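Long-range contacts in octopine dehydrogenase (Pecten maximus, PDB 3C7D), which catalyses the NADH-dependent reductive condensation of L-arginine with pyruvate to D-octopine, the reverse of octopine dehydrogenation: residues Met139-Leu144 and Ser164-Ser169; Phe200-Ile205 and Leu269-Asp274. All blocks are in the same frame, centred on the assembly; numbering follows the deposited sequence.

In the fold
Both contacts are buried, contact 1 nearer the middle of the chain (its centre about 9 Å from that of the chain) and contact 2 farther out (about 15 Å), with some 12 Å between their centres. Contact 1 joins strand 137-141 to strand 156-171 through hydrogen bonds, at the place where the chain leaves the sheet for the cofactor and pyruvate. Contact 2, within the alpha-helical domain, sets helix 200-206 against an irregular loop by side-chain packing, with no hydrogen bond across it. The helix connects the two: Phe200 and Met203 pack on Ser169, and Met203 also on Ser140, while Leu201, Glu202 and Ile205 pack on the loop.

Contact 1: Met139-Leu144 and Ser164-Ser169; sequences MSFETL and SVLAAS. With NAD (nicotinamide-adenine-dinucleotide), chain B; PYR (pyruvic acid), chain C.
Thr143 OG1 donates a hydrogen bond to O of the bound pyruvate at 2.8 Å, while its CG2 meets Leu166 CD1 across the contact. With OG1 anti to the backbone N (chi1 -171°), the hydroxyl serves the substrate and the methyl serves the strand. Pyruvate is also hydrogen-bonded to His212 NE2, and Leu144 CD2 reaches the nicotinamide amide of NAD. Next to Thr143, Glu142 binds Ala167 twice: its N donates to Ala167 O, and its carboxylate OE2 takes Ala167 N at 2.8 Å from above the carboxylate plane. The side chain thus extends the pairing past the end of strand 137-141. Behind this, Ala168 CB sits over the centre of the Phe141 ring, a CH-pi contact 3.4 Å from the centroid, and Leu166 CD2 approaches the ring obliquely. On the other face of the sheet Ser140 OG bonds Glu122. Ser140 and Ser169 form an antiparallel hydrogen-bonded pair, with Ser169 N to Ser140 O at 2.9 Å; Phe141 and Ala168 form the adjoining non-hydrogen-bonded pair. The arrangement is an antiparallel strand pair beside the parallel strands of a Rossmann-type domain, with a strand-end loop forming part of the pyruvate site.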
# COMPACT_ATOMS: atom_id res chain seq x y z
N MET A 139 -4.20 10.17 -4.25
CA MET A 139 -4.94 9.61 -3.11
C MET A 139 -4.37 8.26 -2.66
O MET A 139 -4.32 7.31 -3.44
CB MET A 139 -6.42 9.48 -3.48
CG MET A 139 -7.37 9.43 -2.29
SD MET A 139 -9.07 9.21 -2.82
CE MET A 139 -9.95 9.63 -1.32
N SER A 140 -3.96 8.17 -1.40
CA SER A 140 -3.34 6.96 -0.87
C SER A 140 -4.14 6.30 0.27
O SER A 140 -4.26 6.87 1.36
CB SER A 140 -1.91 7.25 -0.40
OG SER A 140 -1.07 7.55 -1.50
N PHE A 141 -4.67 5.11 0.00
CA PHE A 141 -5.43 4.34 0.99
C PHE A 141 -4.51 3.45 1.82
O PHE A 141 -3.53 2.92 1.29
CB PHE A 141 -6.49 3.47 0.30
CG PHE A 141 -7.74 4.23 -0.06
CD1 PHE A 141 -7.78 5.01 -1.21
CD2 PHE A 141 -8.87 4.15 0.75
CE1 PHE A 141 -8.94 5.71 -1.54
CE2 PHE A 141 -10.03 4.84 0.42
CZ PHE A 141 -10.06 5.62 -0.73
N GLU A 142 -4.82 3.30 3.10
CA GLU A 142 -3.93 2.61 4.05
C GLU A 142 -3.71 1.13 3.75
O GLU A 142 -2.63 0.60 4.01
CB GLU A 142 -4.38 2.81 5.50
CG GLU A 142 -5.84 2.49 5.80
CD GLU A 142 -6.24 2.81 7.23
OE1 GLU A 142 -5.36 2.83 8.13
OE2 GLU A 142 -7.44 3.05 7.47
N THR A 143 -4.74 0.48 3.21
CA THR A 143 -4.68 -0.94 2.82
C THR A 143 -5.75 -1.25 1.76
O THR A 143 -6.44 -0.34 1.29
CB THR A 143 -4.82 -1.88 4.06
OG1 THR A 143 -4.54 -3.23 3.67
CG2 THR A 143 -6.20 -1.80 4.69
N LEU A 144 -5.88 -2.52 1.38
CA LEU A 144 -6.98 -2.94 0.53
C LEU A 144 -8.29 -2.93 1.32
O LEU A 144 -8.32 -3.39 2.47
CB LEU A 144 -6.72 -4.32 -0.08
CG LEU A 144 -7.57 -4.76 -1.28
CD1 LEU A 144 -7.18 -3.97 -2.53
CD2 LEU A 144 -7.43 -6.24 -1.54
N SER A 164 -14.61 -2.16 8.26
CA SER A 164 -15.59 -1.24 8.83
C SER A 164 -15.27 0.20 8.43
O SER A 164 -16.07 0.86 7.76
CB SER A 164 -15.64 -1.40 10.35
OG SER A 164 -16.25 -0.27 10.96
N VAL A 165 -14.10 0.67 8.85
CA VAL A 165 -13.59 1.99 8.46
C VAL A 165 -12.32 1.86 7.62
O VAL A 165 -11.63 0.84 7.68
CB VAL A 165 -13.31 2.92 9.69
CG1 VAL A 165 -14.61 3.29 10.41
CG2 VAL A 165 -12.31 2.29 10.67
N LEU A 166 -12.02 2.89 6.83
CA LEU A 166 -10.77 2.94 6.07
C LEU A 166 -10.37 4.39 5.80
O LEU A 166 -11.21 5.22 5.45
CB LEU A 166 -10.90 2.15 4.76
CG LEU A 166 -9.60 1.57 4.18
CD1 LEU A 166 -9.07 0.46 5.06
CD2 LEU A 166 -9.82 1.05 2.76
N ALA A 167 -9.09 4.68 5.98
CA ALA A 167 -8.57 6.04 5.82
C ALA A 167 -7.78 6.21 4.53
O ALA A 167 -7.11 5.29 4.07
CB ALA A 167 -7.72 6.41 7.02
N ALA A 168 -7.89 7.40 3.94
CA ALA A 168 -7.15 7.76 2.73
C ALA A 168 -6.61 9.18 2.82
O ALA A 168 -7.30 10.09 3.27
CB ALA A 168 -8.04 7.61 1.51
N SER A 169 -5.37 9.37 2.38
CA SER A 169 -4.77 10.70 2.32
C SER A 169 -4.95 11.32 0.94
O SER A 169 -5.36 10.63 -0.00
CB SER A 169 -3.29 10.65 2.67
OG SER A 169 -2.53 10.27 1.54
PA NAD B . -2.24 -9.78 -6.31
O1A NAD B . -1.03 -10.53 -5.90
O2A NAD B . -3.42 -10.67 -6.37
O5B NAD B . -2.00 -9.11 -7.76
C5B NAD B . -1.23 -9.72 -8.76
C4B NAD B . -1.23 -8.79 -9.96
O4B NAD B . -0.04 -8.02 -10.01
C3B NAD B . -1.30 -9.52 -11.28
O3B NAD B . -2.63 -9.76 -11.65
C2B NAD B . -0.61 -8.56 -12.23
O2B NAD B . -1.55 -7.65 -12.76
C1B NAD B . 0.37 -7.80 -11.35
N9A NAD B . 1.73 -8.33 -11.56
C8A NAD B . 2.28 -9.44 -10.96
N7A NAD B . 3.54 -9.61 -11.41
C5A NAD B . 3.81 -8.63 -12.31
C6A NAD B . 4.94 -8.35 -13.07
N6A NAD B . 5.84 -9.32 -13.25
N1A NAD B . 4.93 -7.26 -13.92
C2A NAD B . 3.81 -6.46 -14.03
N3A NAD B . 2.69 -6.75 -13.26
C4A NAD B . 2.68 -7.82 -12.42
O3 NAD B . -2.46 -8.53 -5.31
PN NAD B . -3.89 -8.15 -4.65
O1N NAD B . -4.43 -9.33 -3.93
O2N NAD B . -4.73 -7.48 -5.66
O5D NAD B . -3.47 -7.09 -3.51
C5D NAD B . -2.82 -5.88 -3.82
C4D NAD B . -2.24 -5.28 -2.53
O4D NAD B . -3.22 -5.29 -1.51
C3D NAD B . -1.04 -6.05 -2.03
O3D NAD B . 0.02 -5.15 -1.81
C2D NAD B . -1.47 -6.67 -0.72
O2D NAD B . -0.45 -6.60 0.26
C1D NAD B . -2.69 -5.84 -0.31
N1N NAD B . -3.72 -6.62 0.41
C2N NAD B . -4.25 -7.77 -0.13
C3N NAD B . -5.23 -8.49 0.56
C7N NAD B . -6.15 -9.38 -0.22
O7N NAD B . -7.19 -10.04 0.47
N7N NAD B . -5.99 -9.53 -1.54
C4N NAD B . -5.65 -8.03 1.81
C5N NAD B . -5.12 -6.87 2.35
C6N NAD B . -4.15 -6.17 1.63
C PYR C . -1.42 -4.22 5.04
O PYR C . -1.85 -3.18 4.32
OXT PYR C . -1.17 -5.37 4.34
CA PYR C . -1.23 -4.16 6.47
O3 PYR C . -0.20 -4.92 7.00
CB PYR C . -2.17 -3.33 7.39

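Contact 2: Phe200-Ile205 and Leu269-Asp274; sequences FLEMLI and LSDVKD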
# COMPACT_ATOMS: atom_id res chain seq x y z
N PHE A 200 -0.68 13.42 3.84
CA PHE A 200 -0.20 12.23 3.13
C PHE A 200 0.98 11.54 3.81
O PHE A 200 1.16 10.32 3.68
CB PHE A 200 0.13 12.55 1.67
CG PHE A 200 1.42 13.30 1.47
CD1 PHE A 200 1.49 14.67 1.67
CD2 PHE A 200 2.57 12.62 1.07
CE1 PHE A 200 2.68 15.36 1.49
CE2 PHE A 200 3.77 13.30 0.88
CZ PHE A 200 3.82 14.68 1.09
N LEU A 201 1.78 12.32 4.53
CA LEU A 201 2.91 11.80 5.30
C LEU A 201 2.42 11.05 6.54
O LEU A 201 3.05 10.08 6.97
CB LEU A 201 3.87 12.91 5.71
CG LEU A 201 4.81 13.52 4.66
CD1 LEU A 201 5.67 14.58 5.31
CD2 LEU A 201 5.69 12.46 3.98
N GLU A 202 1.30 11.51 7.10
CA GLU A 202 0.62 10.79 8.18
C GLU A 202 0.28 9.38 7.71
O GLU A 202 0.65 8.40 8.36
CB GLU A 202 -0.65 11.54 8.59
CG GLU A 202 -1.55 10.75 9.54
CD GLU A 202 -3.02 11.11 9.41
OE1 GLU A 202 -3.33 12.28 9.08
OE2 GLU A 202 -3.86 10.23 9.66
N MET A 203 -0.40 9.28 6.57
CA MET A 203 -0.76 8.00 5.97
C MET A 203 0.47 7.13 5.75
O MET A 203 0.45 5.93 6.05
CB MET A 203 -1.46 8.25 4.63
CG MET A 203 -2.12 7.02 4.00
SD MET A 203 -3.39 6.26 5.04
CE MET A 203 -4.52 7.63 5.31
N LEU A 204 1.53 7.74 5.24
CA LEU A 204 2.78 7.05 4.91
C LEU A 204 3.46 6.46 6.15
O LEU A 204 3.99 5.35 6.11
CB LEU A 204 3.73 8.00 4.17
CG LEU A 204 4.96 7.44 3.43
CD1 LEU A 204 5.23 8.25 2.19
CD2 LEU A 204 6.18 7.41 4.33
N ILE A 205 3.43 7.22 7.25
CA ILE A 205 4.04 6.81 8.51
C ILE A 205 3.11 5.86 9.30
O ILE A 205 3.59 4.94 9.98
CB ILE A 205 4.45 8.04 9.36
CG1 ILE A 205 5.50 8.87 8.61
CG2 ILE A 205 5.00 7.62 10.72
CD1 ILE A 205 5.64 10.30 9.08
N LEU A 269 0.41 16.80 11.23
CA LEU A 269 0.74 15.38 11.40
C LEU A 269 0.38 14.89 12.81
O LEU A 269 1.03 14.00 13.36
CB LEU A 269 2.22 15.13 11.11
CG LEU A 269 2.75 15.09 9.66
CD1 LEU A 269 2.79 16.46 9.01
CD2 LEU A 269 4.13 14.46 9.63
N SER A 270 -0.67 15.48 13.39
CA SER A 270 -1.08 15.17 14.76
C SER A 270 -1.86 13.86 14.88
O SER A 270 -2.02 13.34 15.98
CB SER A 270 -1.88 16.33 15.36
OG SER A 270 -2.99 16.68 14.54
N ASP A 271 -2.27 13.28 13.78
CA ASP A 271 -3.01 12.02 13.78
C ASP A 271 -2.11 10.81 13.58
O ASP A 271 -2.57 9.72 13.33
CB ASP A 271 -4.02 12.04 12.64
CG ASP A 271 -5.33 12.58 13.02
OD1 ASP A 271 -5.46 13.11 14.10
OD2 ASP A 271 -6.26 12.48 12.24
N VAL A 272 -0.81 11.02 13.66
CA VAL A 272 0.19 9.98 13.74
C VAL A 272 0.36 9.51 15.17
O VAL A 272 0.78 10.25 16.03
CB VAL A 272 1.52 10.49 13.23
CG1 VAL A 272 2.63 9.53 13.47
CG2 VAL A 272 1.46 10.93 11.82
N LYS A 273 0.10 8.23 15.39
CA LYS A 273 -0.54 7.68 16.58
C LYS A 273 0.48 6.76 17.23
O LYS A 273 1.50 6.46 16.63
CB LYS A 273 -1.76 6.87 16.15
CG LYS A 273 -3.08 7.42 16.54
CD LYS A 273 -4.16 6.75 15.74
CE LYS A 273 -5.04 7.72 14.95
NZ LYS A 273 -5.11 7.48 13.45
N ASP A 274 0.20 6.29 18.44
CA ASP A 274 0.93 5.12 18.91
C ASP A 274 0.23 3.89 18.37
O ASP A 274 -0.99 3.89 18.18
CB ASP A 274 0.93 5.07 20.44
CG ASP A 274 2.13 5.76 21.05
OD1 ASP A 274 3.27 5.50 20.62
OD2 ASP A 274 1.92 6.57 21.99
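Glu202 reaches from its helix to the flank of the facing loop, its carboxylate lying against Asp271 CB, which is 3.5 Å from OE2. Its CG is anti to the backbone N (chi1 170°) and the chain stays extended beyond it, which carries the acid to Asp271, in the turn that runs from Leu269 to Val272. The carboxylates of Glu202 and Asp271 stand almost perpendicular, with planes 81° apart. Their nearest oxygens, Glu202 OE2 and Asp271 OD2, are 4.2 Å apart, a like-charge approach that is probably eased by Lys198, which forms a salt bridge with Asp271 OD1. Glu202 OE1 also accepts a weak bond from the backbone N of His199. Val272 passes the acid in the opposite direction: its CG2 rests 3.7 Å from Glu202 CA and also touches CG, so the aliphatic part of the glutamate is packed while its charged end lies against Asp271. The other methyl, Val272 CG1, is anti to the backbone N (chi1 172°) and meets Ile205 CG2 at 4.1 Å, the two side chains crossing at about a right angle. Leu269 CD2 touches Leu201 CB and lies at the limit of contact with Ile205 CD1. With an alanine at Glu202, Val272 CG2 would keep its contacts with CA and CB but lose CG, a gap would probably open beside Asp271 CB, and His199 N would lose its weak acceptor. Helix 240-263 adds to the packing, with Cys253 on Ile205, Ala257 on Val272 and Met261 on Leu269. This is helix-to-loop packing around a type I beta turn, inside the alpha-helical domain of the octopine dehydrogenase family and close to Met206 of the L-arginine site.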